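Side-chain contacts in CCMAN5 (Cellulosimicrobium cellulans, PDB 2XSG), which acts as a calcium-binding alpha-mannosidase of glycoside hydrolase family 92, probably removing the mannose that caps mannose-6-phosphate on glycans of yeast-made enzymes: residues L273-D276 / A277-R281; A284-N287 / A288-G291; T313-Y316 / R317-M321; I699-D702 / D703-F707. All blocks are in the same frame, centred on the assembly; numbering follows the deposited sequence.

Interaction 1: L273-D276 / A277-R281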
loop_
_atom_site.group_PDB
_atom_site.type_symbol
_atom_site.label_atom_id
_atom_site.label_comp_id
_atom_site.label_asym_id
_atom_site.label_seq_id
_atom_site.Cartn_x
_atom_site.Cartn_y
_atom_site.Cartn_z
ATOM N N LEU A 273 27.118 8.706 13.891
ATOM C CA LEU A 273 26.935 9.357 12.603
ATOM C C LEU A 273 26.209 10.681 12.747
ATOM O O LEU A 273 25.353 10.851 13.617
ATOM C CB LEU A 273 26.192 8.448 11.612
ATOM C CG LEU A 273 26.753 7.040 11.349
ATOM C CD1 LEU A 273 25.819 6.284 10.444
ATOM C CD2 LEU A 273 28.191 7.040 10.797
ATOM N N SER A 274 26.592 11.623 11.891
ATOM C CA SER A 274 25.966 12.936 11.816
ATOM C C SER A 274 24.616 12.846 11.094
ATOM O O SER A 274 24.336 11.861 10.386
ATOM C CB SER A 274 26.882 13.889 11.040
ATOM O OG SER A 274 26.982 13.445 9.693
ATOM N N PHE A 275 23.788 13.878 11.277
ATOM C CA PHE A 275 22.527 14.004 10.549
ATOM C C PHE A 275 22.723 13.821 9.034
ATOM O O PHE A 275 22.043 13.009 8.417
ATOM C CB PHE A 275 21.868 15.349 10.866
ATOM C CG PHE A 275 20.540 15.559 10.191
ATOM C CD1 PHE A 275 20.471 16.086 8.897
ATOM C CD2 PHE A 275 19.353 15.254 10.854
ATOM C CE1 PHE A 275 19.234 16.281 8.260
ATOM C CE2 PHE A 275 18.122 15.449 10.243
ATOM C CZ PHE A 275 18.059 15.970 8.934
ATOM N N ASP A 276 23.671 14.570 8.460
ATOM C CA ASP A 276 23.955 14.528 7.019
ATOM C C ASP A 276 24.284 13.131 6.516
ATOM O O ASP A 276 23.805 12.737 5.436
ATOM C CB ASP A 276 25.102 15.491 6.639
ATOM C CG ASP A 276 24.685 16.952 6.683
ATOM O OD1 ASP A 276 23.479 17.234 6.845
ATOM O OD2 ASP A 276 25.575 17.825 6.566
ATOM N N ALA A 277 25.098 12.397 7.286
ATOM C CA ALA A 277 25.500 11.027 6.930
ATOM C C ALA A 277 24.356 10.018 7.044
ATOM O O ALA A 277 24.271 9.099 6.242
ATOM C CB ALA A 277 26.710 10.559 7.759
ATOM N N ILE A 278 23.497 10.184 8.040
ATOM C CA ILE A 278 22.293 9.357 8.127
ATOM C C ILE A 278 21.346 9.643 6.958
ATOM O O ILE A 278 20.833 8.716 6.331
ATOM C CB ILE A 278 21.570 9.514 9.500
ATOM C CG1 ILE A 278 22.487 9.053 10.643
ATOM C CG2 ILE A 278 20.262 8.726 9.515
ATOM C CD1 ILE A 278 22.128 9.670 12.044
ATOM N N ARG A 279 21.137 10.922 6.648
ATOM C CA ARG A 279 20.307 11.311 5.498
ATOM C C ARG A 279 20.910 10.771 4.204
ATOM O O ARG A 279 20.201 10.199 3.374
ATOM C CB ARG A 279 20.177 12.827 5.411
ATOM C CG ARG A 279 19.175 13.335 4.344
ATOM C CD ARG A 279 19.388 14.841 4.051
ATOM N NE ARG A 279 20.789 15.035 3.688
ATOM C CZ ARG A 279 21.548 16.070 4.020
ATOM N NH1 ARG A 279 21.053 17.092 4.732
ATOM N NH2 ARG A 279 22.820 16.065 3.628
ATOM N N ASP A 280 22.219 10.964 4.042
ATOM C CA ASP A 280 22.925 10.534 2.833
ATOM C C ASP A 280 22.839 9.024 2.650
ATOM O O ASP A 280 22.629 8.532 1.533
ATOM C CB ASP A 280 24.394 10.959 2.888
ATOM C CG ASP A 280 24.598 12.464 2.685
ATOM O OD1 ASP A 280 23.621 13.205 2.426
ATOM O OD2 ASP A 280 25.762 12.907 2.768
ATOM N N ARG A 281 23.031 8.282 3.739
ATOM C CA ARG A 281 22.999 6.815 3.668
ATOM C C ARG A 281 21.623 6.272 3.279
ATOM O O ARG A 281 21.514 5.282 2.545
ATOM C CB ARG A 281 23.481 6.191 4.967
ATOM C CG ARG A 281 23.485 4.676 4.950
ATOM C CD ARG A 281 23.789 4.115 6.328
ATOM N NE ARG A 281 22.752 4.473 7.296
ATOM C CZ ARG A 281 22.808 4.209 8.601
ATOM N NH1 ARG A 281 23.859 3.585 9.119
ATOM N NH2 ARG A 281 21.806 4.581 9.394
#
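The guanidinium of Arg279 has Asp276 against one face, with CA standing 3.9 Å off the plane toward the rim, and Asp280 OD1 at its edge, in its plane. NH1 of Arg279 reaches the edge of the Phe275 ring, 4.1 Å from CE1, with the two flat groups nearly perpendicular (83°). Asp276 and Arg279 run side by side and join in a salt bridge, OD1 to NH1 at 3.2 Å. A bend at chi3 (54°) folds the arginine back over the first helical turn, where NH2 also donates almost straight to Asp280 OD1. Asp276 has a second cationic partner in Arg148 of strand 144-150. Farther along, Leu273 CD1 lies over one face of the Arg281 guanidinium, 3.6 Å from NH1, and Arg281 NH2 is held by the carbonyl of Glu269.

Ser274 is the N-cap: its OG accepts from Ala277 N at 3.2 Å, replacing a backbone acceptor that the first turn lacks. Just outside the cap, Leu273 CB packs on Ile278 CG1 at 3.9 Å, the apolar pairing known as a hydrophobic staple. A short hydroxyl suits the cap and branched aliphatics suit the staple. Acidic Asp276 in the first turn would probably interact favourably with the positive end of the helix dipole, while Arg279, placed between two carboxylates, is likely to ease their mutual repulsion.

Interaction 2: A284-N287 / A288-G291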
loop_
_atom_site.group_PDB
_atom_site.type_symbol
_atom_site.label_atom_id
_atom_site.label_comp_id
_atom_site.label_asym_id
_atom_site.label_seq_id
_atom_site.Cartn_x
_atom_site.Cartn_y
_atom_site.Cartn_z
ATOM N N ALA A 284 21.179 6.755 -0.480
ATOM C CA ALA A 284 21.889 5.700 -1.209
ATOM C C ALA A 284 21.141 4.377 -1.154
ATOM O O ALA A 284 21.034 3.674 -2.158
ATOM C CB ALA A 284 23.333 5.527 -0.686
ATOM N N GLU A 285 20.637 4.027 0.019
ATOM C CA GLU A 285 19.775 2.859 0.134
ATOM C C GLU A 285 18.569 2.948 -0.838
ATOM O O GLU A 285 18.215 1.947 -1.483
ATOM C CB GLU A 285 19.342 2.653 1.596
ATOM C CG GLU A 285 18.488 1.415 1.823
ATOM C CD GLU A 285 18.047 1.252 3.277
ATOM O OE1 GLU A 285 18.550 2.014 4.151
ATOM O OE2 GLU A 285 17.195 0.357 3.532
ATOM N N TRP A 286 17.966 4.135 -0.972
ATOM C CA TRP A 286 16.849 4.293 -1.918
ATOM C C TRP A 286 17.307 4.114 -3.354
ATOM O O TRP A 286 16.622 3.475 -4.156
ATOM C CB TRP A 286 16.125 5.630 -1.747
ATOM C CG TRP A 286 14.990 5.542 -0.766
ATOM C CD1 TRP A 286 14.904 6.159 0.452
ATOM C CD2 TRP A 286 13.778 4.780 -0.915
ATOM N NE1 TRP A 286 13.707 5.845 1.065
ATOM C CE2 TRP A 286 13.005 4.989 0.255
ATOM C CE3 TRP A 286 13.283 3.920 -1.910
ATOM C CZ2 TRP A 286 11.760 4.382 0.448
ATOM C CZ3 TRP A 286 12.033 3.313 -1.718
ATOM C CH2 TRP A 286 11.288 3.551 -0.550
ATOM N N ASN A 287 18.474 4.688 -3.673
ATOM C CA ASN A 287 19.042 4.567 -5.017
ATOM C C ASN A 287 19.342 3.115 -5.418
ATOM O O ASN A 287 19.182 2.748 -6.587
ATOM C CB ASN A 287 20.284 5.452 -5.175
ATOM C CG ASN A 287 19.940 6.877 -5.562
ATOM O OD1 ASN A 287 18.938 7.132 -6.225
ATOM N ND2 ASN A 287 20.777 7.817 -5.148
ATOM N N ALA A 288 19.774 2.304 -4.452
ATOM C CA ALA A 288 19.985 0.879 -4.677
ATOM C C ALA A 288 18.656 0.160 -4.912
ATOM O O ALA A 288 18.548 -0.675 -5.816
ATOM C CB ALA A 288 20.741 0.234 -3.495
ATOM N N THR A 289 17.653 0.487 -4.103
ATOM C CA THR A 289 16.312 -0.088 -4.236
ATOM C C THR A 289 15.651 0.307 -5.570
ATOM O O THR A 289 15.182 -0.551 -6.329
ATOM C CB THR A 289 15.413 0.354 -3.048
ATOM O OG1 THR A 289 15.982 -0.126 -1.818
ATOM C CG2 THR A 289 13.975 -0.165 -3.211
ATOM N N LEU A 290 15.619 1.607 -5.849
ATOM C CA LEU A 290 15.082 2.092 -7.116
ATOM C C LEU A 290 15.889 1.602 -8.326
ATOM O O LEU A 290 15.324 1.322 -9.385
ATOM C CB LEU A 290 14.979 3.623 -7.114
ATOM C CG LEU A 290 14.172 4.286 -5.983
ATOM C CD1 LEU A 290 14.502 5.762 -5.920
ATOM C CD2 LEU A 290 12.678 4.096 -6.128
ATOM N N GLY A 291 17.201 1.492 -8.154
ATOM C CA GLY A 291 18.103 1.025 -9.216
ATOM C C GLY A 291 17.906 -0.412 -9.680
ATOM O O GLY A 291 18.545 -0.848 -10.655
#
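The final turns of helix 275-290 are tied by an intrahelical threonine bond, in which Thr289 OG1 donates to Glu285 O, four residues earlier, at 3.1 Å. The same carbonyl accepts Thr289 N at 3.1 Å, and the two donors approach from opposite faces of its plane, so one residue grips one oxygen twice. With OG1 beside its own backbone N (chi1 -61°), the hydroxyl is turned back along the helix, and the methyl CG2 approaches the indole of Trp286 obliquely, 4.3 Å from CZ3.

Leu290 comes from the next position round. Its N donates to Trp286 O at 2.7 Å, nearly straight at 175°, and its CG approaches the indole obliquely, 4.2 Å from Trp286 CE3. The large indole suits a buried place where it can meet both neighbours; its one polar atom, NE1, is satisfied by the carbonyl of Gln31, and the ring of Tyr316 meets it from helix 306-318. Asn287 looks elsewhere: its amide donates to Asp8 and accepts from Ala10, fastening the N-terminal region of the chain to this helix.

Gly291 N bonds to Asn287 O at 2.8 Å, from above the carbonyl plane. A CB on this residue would fall about 2.7 Å from that oxygen, and a side chain here would probably crowd it. A threonine or serine hydroxyl bonded to the i-4 carbonyl is a common intrahelical feature; the side carrying Trp286 and Leu290, four residues apart, is where this helix packs on helix 306-318.

Interaction 3: T313-Y316 / R317-M321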
loop_
_atom_site.group_PDB
_atom_site.type_symbol
_atom_site.label_atom_id
_atom_site.label_comp_id
_atom_site.label_asym_id
_atom_site.label_seq_id
_atom_site.Cartn_x
_atom_site.Cartn_y
_atom_site.Cartn_z
ATOM N N THR A 313 8.443 7.507 -8.762
ATOM C CA THR A 313 7.636 7.909 -7.622
ATOM C C THR A 313 6.801 6.711 -7.139
ATOM O O THR A 313 6.730 6.437 -5.936
ATOM C CB THR A 313 6.721 9.107 -7.972
ATOM O OG1 THR A 313 7.525 10.245 -8.338
ATOM C CG2 THR A 313 5.803 9.462 -6.788
ATOM N N HIS A 314 6.184 5.997 -8.076
ATOM C CA HIS A 314 5.361 4.847 -7.706
ATOM C C HIS A 314 6.195 3.612 -7.354
ATOM O O HIS A 314 5.779 2.790 -6.512
ATOM C CB HIS A 314 4.282 4.550 -8.755
ATOM C CG HIS A 314 3.259 5.638 -8.865
ATOM N ND1 HIS A 314 2.529 6.079 -7.784
ATOM C CD2 HIS A 314 2.864 6.394 -9.917
ATOM C CE1 HIS A 314 1.723 7.051 -8.162
ATOM N NE2 HIS A 314 1.897 7.252 -9.455
ATOM N N LEU A 315 7.375 3.475 -7.959
ATOM C CA LEU A 315 8.294 2.443 -7.482
ATOM C C LEU A 315 8.660 2.721 -6.006
ATOM O O LEU A 315 8.665 1.798 -5.158
ATOM C CB LEU A 315 9.548 2.346 -8.357
ATOM C CG LEU A 315 10.482 1.143 -8.186
ATOM C CD1 LEU A 315 9.790 -0.192 -8.533
ATOM C CD2 LEU A 315 11.758 1.298 -9.009
ATOM N N TYR A 316 8.942 3.987 -5.694
ATOM C CA TYR A 316 9.205 4.392 -4.307
ATOM C C TYR A 316 8.046 3.962 -3.377
ATOM O O TYR A 316 8.267 3.375 -2.338
ATOM C CB TYR A 316 9.490 5.897 -4.246
ATOM C CG TYR A 316 9.402 6.538 -2.876
ATOM C CD1 TYR A 316 10.493 6.528 -1.996
ATOM C CD2 TYR A 316 8.236 7.175 -2.465
ATOM C CE1 TYR A 316 10.405 7.129 -0.724
ATOM C CE2 TYR A 316 8.141 7.768 -1.208
ATOM C CZ TYR A 316 9.226 7.746 -0.344
ATOM O OH TYR A 316 9.127 8.344 0.901
ATOM N N ARG A 317 6.818 4.231 -3.799
ATOM C CA ARG A 317 5.623 3.895 -3.022
ATOM C C ARG A 317 5.419 2.381 -2.866
ATOM O O ARG A 317 4.819 1.935 -1.886
ATOM C CB ARG A 317 4.385 4.500 -3.679
ATOM C CG ARG A 317 4.328 6.022 -3.736
ATOM C CD ARG A 317 4.313 6.614 -2.346
ATOM N NE ARG A 317 4.006 8.037 -2.371
ATOM C CZ ARG A 317 4.263 8.889 -1.379
ATOM N NH1 ARG A 317 4.845 8.474 -0.259
ATOM N NH2 ARG A 317 3.940 10.165 -1.516
ATOM N N MET A 318 5.901 1.602 -3.833
ATOM C CA MET A 318 5.807 0.138 -3.778
ATOM C C MET A 318 6.620 -0.503 -2.639
ATOM O O MET A 318 6.261 -1.580 -2.157
ATOM C CB MET A 318 6.185 -0.491 -5.127
ATOM C CG MET A 318 6.216 -2.027 -5.108
ATOM S SD MET A 318 6.769 -2.709 -6.698
ATOM C CE MET A 318 6.245 -1.399 -7.720
ATOM N N PHE A 319 7.685 0.171 -2.207
ATOM C CA PHE A 319 8.533 -0.302 -1.107
ATOM C C PHE A 319 8.227 0.435 0.219
ATOM O O PHE A 319 9.096 1.107 0.775
ATOM C CB PHE A 319 10.029 -0.149 -1.483
ATOM C CG PHE A 319 10.492 -1.103 -2.562
ATOM C CD1 PHE A 319 11.091 -2.318 -2.227
ATOM C CD2 PHE A 319 10.337 -0.788 -3.904
ATOM C CE1 PHE A 319 11.531 -3.220 -3.228
ATOM C CE2 PHE A 319 10.758 -1.672 -4.918
ATOM C CZ PHE A 319 11.355 -2.884 -4.583
ATOM N N ALA A 320 6.992 0.317 0.700
ATOM C CA ALA A 320 6.586 0.913 1.980
ATOM C C ALA A 320 6.008 -0.117 2.954
ATOM O O ALA A 320 6.426 -0.175 4.106
ATOM C CB ALA A 320 5.596 2.018 1.760
ATOM N N MET A 321 5.028 -0.903 2.509
ATOM C CA MET A 321 4.324 -1.829 3.400
ATOM C C MET A 321 4.266 -3.217 2.766
ATOM O O MET A 321 4.169 -3.308 1.550
ATOM C CB MET A 321 2.900 -1.336 3.680
ATOM C CG MET A 321 2.805 -0.135 4.642
ATOM S SD MET A 321 1.154 0.628 4.685
ATOM C CE MET A 321 0.125 -0.658 5.391
HETATM O O HOH W 1 7.299 9.866 1.745
#
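Tyr316 and Arg317 are neighbours whose side chains cross at a slant, with ring and guanidinium planes 53° apart. Arg317 NH1 comes to the edge of the phenol ring, 3.5 Å from Tyr316 CE2, while the aliphatic CD lies 4.0 Å from Tyr316 CD2. The arginine chain is bent at chi2 (-62°), which swings it across the tyrosine until both polar ends reach one water: Tyr316 OH donates to it at 2.5 Å, and Arg317 NH1 makes a weak bond. NH1 and NH2 also have backbone oxygens as partners, those of Met27 and Val17 respectively, while Asp26 makes a long, weak ion pair with NE. A leucine in place of Tyr316 would probably leave that water without its hydroxyl donor and open a gap beside the guanidinium and the indole of Trp286.

Another side of the helix is apolar. Leu315 and Phe319 extend side by side in the same direction, CD1 to CE2 at 4.0 Å, and Met318 crosses Leu315 obliquely, placing CE 3.8 Å from Leu315 CD1. Flexible methionine suits the seam with Thr668 and Val671 of helix 665-675. The Phe319 ring turns its edge to Leu315 O, which lies in the ring plane 3.3 Å from CD2.

Backbone bonding changes here too: Met318 N donates to His314 O and weakly to Leu315 O, and Phe319 N reaches Tyr316 O, three residues back. Chemically, then, the chain unwinds with its apolar groups sealed against helices, while the carbonyl oxygens round Arg317 would probably stabilise the buried cation.

Interaction 4: I699-D702 / D703-F707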
loop_
_atom_site.group_PDB
_atom_site.type_symbol
_atom_site.label_atom_id
_atom_site.label_comp_id
_atom_site.label_asym_id
_atom_site.label_seq_id
_atom_site.Cartn_x
_atom_site.Cartn_y
_atom_site.Cartn_z
ATOM N N ILE A 699 15.161 -5.071 -15.157
ATOM C CA ILE A 699 15.131 -5.441 -13.749
ATOM C C ILE A 699 16.367 -6.278 -13.450
ATOM O O ILE A 699 16.516 -7.375 -13.993
ATOM C CB ILE A 699 13.845 -6.219 -13.364
ATOM C CG1 ILE A 699 12.587 -5.428 -13.773
ATOM C CG2 ILE A 699 13.857 -6.539 -11.845
ATOM C CD1 ILE A 699 11.238 -6.265 -13.695
ATOM N N THR A 700 17.254 -5.739 -12.607
ATOM C CA THR A 700 18.501 -6.411 -12.213
ATOM C C THR A 700 18.319 -7.115 -10.872
ATOM O O THR A 700 17.927 -6.489 -9.888
ATOM C CB THR A 700 19.667 -5.407 -12.140
ATOM O OG1 THR A 700 19.732 -4.664 -13.374
ATOM C CG2 THR A 700 20.996 -6.113 -11.879
ATOM N N TYR A 701 18.555 -8.425 -10.863
ATOM C CA TYR A 701 18.428 -9.243 -9.659
ATOM C C TYR A 701 19.724 -9.285 -8.841
ATOM O O TYR A 701 20.774 -8.853 -9.313
ATOM C CB TYR A 701 17.899 -10.642 -10.021
ATOM C CG TYR A 701 16.566 -10.504 -10.712
ATOM C CD1 TYR A 701 15.463 -10.025 -10.016
ATOM C CD2 TYR A 701 16.427 -10.763 -12.085
ATOM C CE1 TYR A 701 14.244 -9.859 -10.643
ATOM C CE2 TYR A 701 15.209 -10.598 -12.728
ATOM C CZ TYR A 701 14.121 -10.146 -11.996
ATOM O OH TYR A 701 12.916 -9.965 -12.597
ATOM N N ASP A 702 19.640 -9.790 -7.615
ATOM C CA ASP A 702 20.762 -9.732 -6.676
ATOM C C ASP A 702 22.040 -10.386 -7.193
ATOM O O ASP A 702 23.122 -9.976 -6.806
ATOM C CB ASP A 702 20.361 -10.295 -5.304
ATOM C CG ASP A 702 19.267 -9.451 -4.627
ATOM O OD1 ASP A 702 19.204 -8.234 -4.912
ATOM O OD2 ASP A 702 18.470 -9.994 -3.827
ATOM N N ASP A 703 21.923 -11.390 -8.058
ATOM C CA ASP A 703 23.112 -12.017 -8.636
ATOM C C ASP A 703 23.679 -11.302 -9.872
ATOM O O ASP A 703 24.696 -11.727 -10.430
ATOM C CB ASP A 703 22.881 -13.495 -8.934
ATOM C CG ASP A 703 21.760 -13.741 -9.939
ATOM O OD1 ASP A 703 21.244 -12.788 -10.570
ATOM O OD2 ASP A 703 21.381 -14.920 -10.075
ATOM N N GLY A 704 23.026 -10.224 -10.298
ATOM C CA GLY A 704 23.524 -9.442 -11.430
ATOM C C GLY A 704 22.936 -9.861 -12.771
ATOM O O GLY A 704 23.158 -9.176 -13.780
ATOM N N SER A 705 22.212 -10.982 -12.803
ATOM C CA SER A 705 21.369 -11.294 -13.962
ATOM C C SER A 705 20.231 -10.258 -14.042
ATOM O O SER A 705 19.965 -9.542 -13.059
ATOM C CB SER A 705 20.807 -12.713 -13.878
ATOM O OG SER A 705 19.741 -12.790 -12.946
ATOM N N ALA A 706 19.578 -10.166 -15.198
ATOM C CA ALA A 706 18.579 -9.115 -15.442
ATOM C C ALA A 706 17.452 -9.557 -16.367
ATOM O O ALA A 706 17.705 -10.260 -17.347
ATOM C CB ALA A 706 19.258 -7.871 -16.026
ATOM N N PHE A 707 16.220 -9.146 -16.060
ATOM C CA PHE A 707 15.103 -9.288 -17.002
ATOM C C PHE A 707 15.022 -8.023 -17.846
ATOM O O PHE A 707 15.044 -6.910 -17.322
ATOM C CB PHE A 707 13.778 -9.518 -16.275
ATOM C CG PHE A 707 12.571 -9.535 -17.183
ATOM C CD1 PHE A 707 12.311 -10.636 -18.005
ATOM C CD2 PHE A 707 11.691 -8.452 -17.210
ATOM C CE1 PHE A 707 11.185 -10.662 -18.830
ATOM C CE2 PHE A 707 10.567 -8.460 -18.040
ATOM C CZ PHE A 707 10.311 -9.571 -18.854
#
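Asp703 OD1, 4.0 Å from Tyr701 CB across the turn, accepts two bonds from Ser705: the hydroxyl OG at 2.8 Å on the syn side, close to the carboxylate plane, and the backbone N at 3.0 Å from above that plane. The second bond closes an Asx turn. Asp703 reaches it because CG sits between its own N and carbonyl carbon (chi1 61°), which folds the short carboxylate forward over Ser705.

This grip probably helps to stiffen the hairpin loop. Tyr701 to Gly704 form a type I turn closed by Gly704 N donating to Tyr701 O at 2.8 Å, and Tyr701 N then bonds to Ser705 O, a type I turn with a G1 bulge. Gly704 has a positive phi (93°) at which a CB would jam against the preceding carbonyl. Beyond it Ile699 and Phe707 pair as antiparallel, hydrogen-bonded residues.

Tyr701 and Phe707 lie side by side, pointing the same way, with Tyr701 CE2 4.0 Å from Phe707 CB. The phenol OH is bonded to the carbonyl of Tyr365, and the ring rests on Val741 and Val742 of helix 738-742. A serine at Tyr701 would probably leave that carbonyl without its donor and uncover the flank of Phe707. Ile699 CD1 adds an oblique contact at 4.2 Å from Phe707 CD2.

Asp702, at the exposed corner, pairs with Arg292. The bonds from Ser705 to Asp703 and those of the turn backbone thus probably fix the shape of the loop, while the buried rings of Tyr701 and Phe707 attach it to the protein.

Interactions 1 and 2 occupy opposite ends of helix 275-290, their centres 15 Å apart, yet differ in chemistry: the surface start relies on a cap and ionic pairs, the partly buried finish on an indole and a threonine. Interaction 3 is entirely buried, on helix 306-318, and touches interaction 2 directly, Trp286 CZ2 lying 3.3 Å from Tyr316 CE1. There the arginine's terminal nitrogens bond to backbone carbonyls, whereas in interaction 1 Arg279 pairs with carboxylates. Interaction 4 stands apart as a beta hairpin about 5 Å from interaction 2 at nearest atoms, without touching; it combines an exposed polar turn with a buried aromatic side.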